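Local coordinates for protein dehalogenase (Rhodospirillaceae, PDB 6A41) that probably cleaves carbon–halogen bonds of small organic substrates, as a dehalogenase built on the short-chain dehydrogenase/reductase type of Rossmann fold, at residues D215-G218 with A219-F223; A204-L208 with G209-K213; L89-L93 with G94-I98. One frame throughout, in Å; residues are numbered along the deposited sequence.

Interaction 1: D215-G218 with A219-F223; sequences DELG and ATICF
Asp215 to Gly218 hand their carbonyls in succession to the amides of Ala219 to Cys222, one unbroken i to i+4 ladder inside helix 214-225. The straightest rung is Ile221 N to Leu217 O, 3.0 Å with an N-H...O angle of 176°, whereas Ala219 N reaches Asp215 O at 2.9 Å. Gly218 O receives Cys222 N at 2.8 Å.

The Thr220 side chain doubles one of these rungs. Thr220 OG1 stands anti to the carbonyl carbon and beside its own N (chi1 -55°), which turns the hydroxyl back down the helix to give a 2.9 Å bond to Glu216 O. Glu216 O also takes Thr220 N at 3.0 Å, and the two donors come in from opposite faces of the carbonyl plane. An alanine here would take away the hydroxyl, and one face of the Glu216 carbonyl would probably go without its donor.

In the Rossmann-like fold of the short-chain dehydrogenase/reductases, this helix packs beside the last strands of the parallel sheet: Thr220 touches Val177 of strand 172-179 and Leu237 of strand 236-239, while Leu217 and Ile221 both touch Val177 and Ala17. Leu217 and Ile221 form an apolar pair one turn apart on this buried side, CG of Leu217 lying 3.9 Å from CD1 of Ile221 with the two chains crossing obliquely. The same methyl, Ile221 CD1, rests 3.5 Å from Leu217 O.

At the start of the helix, Asp215 OD1 makes a salt bridge to Arg23, and Glu216 OE1 accepts Lys213 N while pairing with Arg210. Farther along, the Phe223 ring stacks on Phe223 of a second subunit.

Interaction 2: A204-L208 with G209-K213; sequences AQIPL and GRLGK
Ile206 and Gly209 close a type I beta turn, with Pro207 and Leu208 at its corners, in the loop that joins helix 196-204 to helix 214-225. The backbone bond of the turn, Gly209 N to Ile206 O, measures 2.8 Å, although the placing of that oxygen is doubtful. At the last position of the turn, Gly209 has phi 73°, a conformation that favours glycine; a CB on it would run into Leu208 O.

Apolar contact comes from Ile206, which folds over the extended chain that leaves the turn. Ile206 CD1 meets CD2 of Leu211 at 3.9 Å, the two side chains crossing at about a right angle, and both lean on Tyr181. CD1 and CG2 of Ile206 also lie over Arg210 O, at 3.6 and 3.7 Å respectively, and bury this carbonyl, which finds no polar partner in the model.

The polar work falls to Arg210. Its CG sits between the backbone N and the carbonyl carbon (chi1 70°), and the chain then runs extended as far as NE, carrying the guanidinium forward along the loop to the start of the next helix. There NH1 pairs with Glu216, and Leu208 CD1 approaches the group obliquely. Arg210 NH1 also turns back on its own segment, giving a 3.1 Å hydrogen bond to Leu211 O, which lies 24° out of the guanidinium plane.

Interaction 3: L89-L93 with G94-I98; sequences LKAPL and GEARI
Glu95 holds CG anti to its carbonyl carbon (chi1 -58°) and runs extended beyond it, a course that carries the carboxylate back across the ring of Pro92 at a slant. Glu95 OE2 comes within 3.4 Å of Pro92 CG, and Glu95 CD lies 3.7 Å from that same Pro92 CG. Lys90 NZ, of opposite charge, stays 5.3 Å from Glu95 OE2, so the two are near without touching.

The chain reverses in a beta turn from Pro92 to Glu95. Pro92 O accepts Glu95 N at 2.8 Å. Ala96 N adds a weak second bond to Pro92 O at 2.9 Å. The reversal brings the methyls of Ala91 and Ala96 into contact, CB to CB 3.8 Å.

A third subunit covers part of the turn: its Glu166 accepts Leu93 N, its Gln117 donates to Leu93 O, and its Phe113 packs on Leu93 and Ala96. Within the chain Ala91 is tied by its backbone to Asn145, and this surface loop leads from strand 79-83 into helix 98-126, with Arg97 at the N-cap position.

From the N terminus, interaction 3 comes first and reverses the chain between strand 79-83 and helix 98-126. Strands 129-136 and 172-179, with helices 147-158 and 160-167 between them, follow before interaction 2 turns the loop after helix 196-204, and interaction 1 takes over almost at once in helix 214-225, ahead of the last strand, 236-239. The three lie in series, neither nested nor crossing. Interactions 1 and 2 touch through a 2.8 Å salt bridge from Arg210 NH1 to Glu216 OE1 and both face the second subunit. Interaction 3 lies about 33 Å from interaction 1, centre to centre, across the chain's middle, and meets the third subunit instead.

Interaction 1: D215-G218 with A219-F223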
loop_
_atom_site.group_PDB
_atom_site.type_symbol
_atom_site.label_atom_id
_atom_site.label_comp_id
_atom_site.label_asym_id
_atom_site.label_seq_id
_atom_site.Cartn_x
_atom_site.Cartn_y
_atom_site.Cartn_z
ATOM N N ASP A 215 -12.438 23.726 2.091
ATOM C CA ASP A 215 -12.078 24.076 0.716
ATOM C C ASP A 215 -10.974 23.288 0.007
ATOM O O ASP A 215 -10.991 23.212 -1.246
ATOM C CB ASP A 215 -11.806 25.534 0.601
ATOM C CG ASP A 215 -13.156 26.333 0.688
ATOM O OD1 ASP A 215 -14.302 25.752 0.735
ATOM O OD2 ASP A 215 -13.054 27.539 0.712
ATOM N N GLU A 216 -10.055 22.734 0.812
ATOM C CA GLU A 216 -8.981 21.860 0.322
ATOM C C GLU A 216 -9.548 20.498 -0.030
ATOM O O GLU A 216 -9.256 19.947 -1.126
ATOM C CB GLU A 216 -7.808 21.681 1.317
ATOM C CG GLU A 216 -6.952 22.906 1.410
ATOM C CD GLU A 216 -6.035 23.024 2.668
ATOM O OE1 GLU A 216 -6.353 22.538 3.754
ATOM O OE2 GLU A 216 -4.965 23.649 2.493
ATOM N N LEU A 217 -10.331 19.968 0.906
ATOM C CA LEU A 217 -11.070 18.675 0.584
ATOM C C LEU A 217 -11.974 18.885 -0.608
ATOM O O LEU A 217 -11.996 18.031 -1.519
ATOM C CB LEU A 217 -11.811 18.212 1.795
ATOM C CG LEU A 217 -12.545 16.875 1.703
ATOM C CD1 LEU A 217 -11.703 15.792 1.200
ATOM C CD2 LEU A 217 -13.058 16.465 3.055
ATOM N N GLY A 218 -12.712 20.017 -0.603
ATOM C CA GLY A 218 -13.589 20.301 -1.772
ATOM C C GLY A 218 -12.817 20.395 -3.135
ATOM O O GLY A 218 -13.270 19.837 -4.175
ATOM N N ALA A 219 -11.681 21.066 -3.122
ATOM C CA ALA A 219 -10.887 21.215 -4.295
ATOM C C ALA A 219 -10.351 19.832 -4.775
ATOM O O ALA A 219 -10.257 19.596 -5.992
ATOM C CB ALA A 219 -9.680 22.208 -4.160
ATOM N N THR A 220 -9.989 18.983 -3.836
ATOM C CA THR A 220 -9.580 17.607 -4.184
ATOM C C THR A 220 -10.631 16.794 -4.862
ATOM O O THR A 220 -10.414 16.136 -5.880
ATOM C CB THR A 220 -8.927 16.935 -2.959
ATOM O OG1 THR A 220 -7.814 17.776 -2.491
ATOM C CG2 THR A 220 -8.416 15.633 -3.358
ATOM N N ILE A 221 -11.794 16.778 -4.263
ATOM C CA ILE A 221 -12.955 16.124 -4.865
ATOM C C ILE A 221 -13.300 16.716 -6.225
ATOM O O ILE A 221 -13.508 15.921 -7.225
ATOM C CB ILE A 221 -14.136 16.143 -3.861
ATOM C CG1 ILE A 221 -13.867 15.398 -2.573
ATOM C CG2 ILE A 221 -15.449 15.771 -4.529
ATOM C CD1 ILE A 221 -14.771 15.866 -1.396
ATOM N N CYS A 222 -13.330 18.045 -6.345
ATOM C CA CYS A 222 -13.523 18.693 -7.600
ATOM C C CYS A 222 -12.492 18.317 -8.688
ATOM O O CYS A 222 -12.834 18.022 -9.838
ATOM C CB CYS A 222 -13.574 20.202 -7.473
ATOM S SG CYS A 222 -15.132 20.720 -6.706
ATOM N N PHE A 223 -11.223 18.269 -8.270
ATOM C CA PHE A 223 -10.233 17.819 -9.196
ATOM C C PHE A 223 -10.579 16.372 -9.745
ATOM O O PHE A 223 -10.574 16.185 -11.008
ATOM C CB PHE A 223 -8.799 17.825 -8.578
ATOM C CG PHE A 223 -7.785 17.067 -9.487
ATOM C CD1 PHE A 223 -7.438 17.588 -10.708
ATOM C CD2 PHE A 223 -7.306 15.823 -9.094
ATOM C CE1 PHE A 223 -6.586 16.880 -11.630
ATOM C CE2 PHE A 223 -6.448 15.106 -9.922
ATOM C CZ PHE A 223 -6.109 15.627 -11.151
#

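Interaction 2: A204-L208 with G209-K213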
loop_
_atom_site.group_PDB
_atom_site.type_symbol
_atom_site.label_atom_id
_atom_site.label_comp_id
_atom_site.label_asym_id
_atom_site.label_seq_id
_atom_site.Cartn_x
_atom_site.Cartn_y
_atom_site.Cartn_z
ATOM N N ALA A 204 0.324 18.097 16.493
ATOM C CA ALA A 204 1.650 17.458 16.699
ATOM C C ALA A 204 1.844 16.150 15.952
ATOM O O ALA A 204 2.971 15.822 15.664
ATOM C CB ALA A 204 1.925 17.188 18.178
ATOM N N GLN A 205 0.789 15.504 15.521
ATOM C CA GLN A 205 0.855 14.212 14.824
ATOM C C GLN A 205 0.494 14.274 13.323
ATOM O O GLN A 205 0.358 13.294 12.664
ATOM C CB GLN A 205 -0.094 13.221 15.554
ATOM C CG GLN A 205 -1.579 13.144 15.063
ATOM C CD GLN A 205 -2.110 11.803 15.453
ATOM O OE1 GLN A 205 -2.899 11.661 16.415
ATOM N NE2 GLN A 205 -1.563 10.780 14.848
ATOM N N ILE A 206 0.339 15.496 12.816
ATOM C CA ILE A 206 0.146 15.747 11.384
ATOM C C ILE A 206 1.400 16.389 10.780
ATOM O O ILE A 206 1.785 17.461 11.256
ATOM C CB ILE A 206 -1.011 16.694 11.209
ATOM C CG1 ILE A 206 -2.303 16.125 11.829
ATOM C CG2 ILE A 206 -1.264 17.032 9.749
ATOM C CD1 ILE A 206 -3.420 17.142 11.945
ATOM N N PRO A 207 1.940 15.852 9.682
ATOM C CA PRO A 207 3.180 16.477 9.169
ATOM C C PRO A 207 3.090 17.954 8.793
ATOM O O PRO A 207 4.085 18.720 9.002
ATOM C CB PRO A 207 3.559 15.627 7.957
ATOM C CG PRO A 207 3.108 14.266 8.383
ATOM C CD PRO A 207 1.797 14.457 9.203
ATOM N N LEU A 208 1.942 18.391 8.300
ATOM C CA LEU A 208 1.833 19.777 7.984
ATOM C C LEU A 208 1.537 20.623 9.206
ATOM O O LEU A 208 1.453 21.795 9.118
ATOM C CB LEU A 208 0.722 19.957 6.972
ATOM C CG LEU A 208 1.104 19.512 5.549
ATOM C CD1 LEU A 208 -0.104 19.789 4.693
ATOM C CD2 LEU A 208 2.296 20.219 4.977
ATOM N N GLY A 209 1.272 20.017 10.316
ATOM C CA GLY A 209 1.171 20.748 11.603
ATOM C C GLY A 209 -0.086 21.582 11.734
ATOM O O GLY A 209 -0.109 22.498 12.554
ATOM N N ARG A 210 -1.165 21.228 11.033
ATOM C CA ARG A 210 -2.403 21.987 11.045
ATOM C C ARG A 210 -3.548 21.094 10.558
ATOM O O ARG A 210 -3.278 20.091 9.918
ATOM C CB ARG A 210 -2.301 23.254 10.150
ATOM C CG ARG A 210 -2.259 22.854 8.646
ATOM C CD ARG A 210 -2.391 24.024 7.737
ATOM N NE ARG A 210 -2.239 23.676 6.325
ATOM C CZ ARG A 210 -3.191 23.380 5.482
ATOM N NH1 ARG A 210 -4.528 23.305 5.796
ATOM N NH2 ARG A 210 -2.779 23.139 4.255
ATOM N N LEU A 211 -4.806 21.469 10.828
ATOM C CA LEU A 211 -5.959 20.838 10.180
ATOM C C LEU A 211 -6.209 21.369 8.817
ATOM O O LEU A 211 -5.782 22.476 8.465
ATOM C CB LEU A 211 -7.241 21.001 10.998
ATOM C CG LEU A 211 -7.289 20.470 12.375
ATOM C CD1 LEU A 211 -8.728 20.404 12.907
ATOM C CD2 LEU A 211 -6.692 19.139 12.611
ATOM N N GLY A 212 -6.846 20.556 7.992
ATOM C CA GLY A 212 -7.138 20.918 6.661
ATOM C C GLY A 212 -8.415 21.691 6.585
ATOM O O GLY A 212 -9.236 21.746 7.523
ATOM N N LYS A 213 -8.526 22.438 5.509
ATOM C CA LYS A 213 -9.683 23.252 5.217
ATOM C C LYS A 213 -10.723 22.519 4.411
ATOM O O LYS A 213 -10.403 21.682 3.519
ATOM C CB LYS A 213 -9.249 24.512 4.448
ATOM C CG LYS A 213 -8.397 25.357 5.388
ATOM C CD LYS A 213 -8.137 26.720 4.824
ATOM C CE LYS A 213 -7.570 26.679 3.405
ATOM N NZ LYS A 213 -6.564 27.812 3.255
#

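Interaction 3: L89-L93 with G94-I98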
loop_
_atom_site.group_PDB
_atom_site.type_symbol
_atom_site.label_atom_id
_atom_site.label_comp_id
_atom_site.label_asym_id
_atom_site.label_seq_id
_atom_site.Cartn_x
_atom_site.Cartn_y
_atom_site.Cartn_z
ATOM N N LEU A 89 -17.581 6.153 16.614
ATOM C CA LEU A 89 -17.810 5.868 18.035
ATOM C C LEU A 89 -16.645 5.213 18.691
ATOM O O LEU A 89 -16.045 4.231 18.165
ATOM C CB LEU A 89 -19.005 4.936 18.202
ATOM C CG LEU A 89 -20.259 5.378 17.467
ATOM C CD1 LEU A 89 -21.386 4.280 17.425
ATOM C CD2 LEU A 89 -20.786 6.636 18.139
ATOM N N LYS A 90 -16.283 5.725 19.872
ATOM C CA LYS A 90 -15.209 5.085 20.668
ATOM C C LYS A 90 -15.811 3.781 21.041
ATOM O O LYS A 90 -16.867 3.723 21.668
ATOM C CB LYS A 90 -14.794 5.890 21.917
ATOM C CG LYS A 90 -13.524 5.352 22.605
ATOM C CD LYS A 90 -12.894 6.284 23.677
ATOM C CE LYS A 90 -11.540 5.687 24.115
ATOM N NZ LYS A 90 -11.787 4.511 25.019
ATOM N N ALA A 91 -15.165 2.693 20.655
ATOM C CA ALA A 91 -15.717 1.358 20.781
ATOM C C ALA A 91 -14.630 0.316 21.006
ATOM O O ALA A 91 -14.351 -0.481 20.056
ATOM C CB ALA A 91 -16.519 1.001 19.533
ATOM N N PRO A 92 -13.947 0.382 22.173
ATOM C CA PRO A 92 -13.041 -0.790 22.498
ATOM C C PRO A 92 -13.765 -2.119 22.378
ATOM O O PRO A 92 -14.998 -2.162 22.576
ATOM C CB PRO A 92 -12.536 -0.471 23.924
ATOM C CG PRO A 92 -13.443 0.612 24.427
ATOM C CD PRO A 92 -14.208 1.244 23.340
ATOM N N LEU A 93 -13.038 -3.207 22.031
ATOM C CA LEU A 93 -13.617 -4.555 21.964
ATOM C C LEU A 93 -14.656 -4.849 23.001
ATOM O O LEU A 93 -15.730 -5.337 22.649
ATOM C CB LEU A 93 -12.537 -5.609 22.153
ATOM C CG LEU A 93 -11.884 -5.913 20.828
ATOM C CD1 LEU A 93 -10.707 -6.798 21.126
ATOM C CD2 LEU A 93 -12.727 -6.566 19.736
ATOM N N GLY A 94 -14.339 -4.548 24.246
ATOM C CA GLY A 94 -15.179 -4.859 25.395
ATOM C C GLY A 94 -16.426 -4.064 25.469
ATOM O O GLY A 94 -17.318 -4.458 26.183
ATOM N N GLU A 95 -16.549 -2.937 24.796
ATOM C CA GLU A 95 -17.782 -2.147 24.845
ATOM C C GLU A 95 -18.487 -2.016 23.481
ATOM O O GLU A 95 -19.573 -1.531 23.439
ATOM C CB GLU A 95 -17.480 -0.700 25.289
ATOM C CG GLU A 95 -16.805 -0.567 26.639
ATOM C CD GLU A 95 -16.205 0.887 26.838
ATOM O OE1 GLU A 95 -16.804 1.856 26.350
ATOM O OE2 GLU A 95 -15.097 1.050 27.399
ATOM N N ALA A 96 -17.870 -2.441 22.372
ATOM C CA ALA A 96 -18.370 -2.138 21.069
ATOM C C ALA A 96 -19.708 -2.860 20.913
ATOM O O ALA A 96 -19.815 -3.980 21.356
ATOM C CB ALA A 96 -17.446 -2.646 19.973
ATOM N N ARG A 97 -20.676 -2.188 20.286
ATOM C CA ARG A 97 -21.965 -2.819 20.037
ATOM C C ARG A 97 -22.026 -3.256 18.578
ATOM O O ARG A 97 -21.840 -2.478 17.639
ATOM C CB ARG A 97 -23.172 -1.938 20.375
ATOM C CG ARG A 97 -23.138 -1.326 21.769
ATOM C CD ARG A 97 -24.401 -0.488 22.164
ATOM N NE ARG A 97 -25.029 0.188 21.020
ATOM C CZ ARG A 97 -26.015 1.099 21.077
ATOM N NH1 ARG A 97 -26.562 1.496 22.234
ATOM N NH2 ARG A 97 -26.467 1.600 19.946
ATOM N N ILE A 98 -22.376 -4.504 18.418
ATOM C CA ILE A 98 -22.423 -5.087 17.097
ATOM C C ILE A 98 -23.402 -4.347 16.213
ATOM O O ILE A 98 -23.136 -4.130 15.026
ATOM C CB ILE A 98 -22.842 -6.531 17.187
ATOM C CG1 ILE A 98 -21.782 -7.380 17.921
ATOM C CG2 ILE A 98 -23.110 -7.090 15.804
ATOM C CD1 ILE A 98 -20.424 -7.336 17.284
#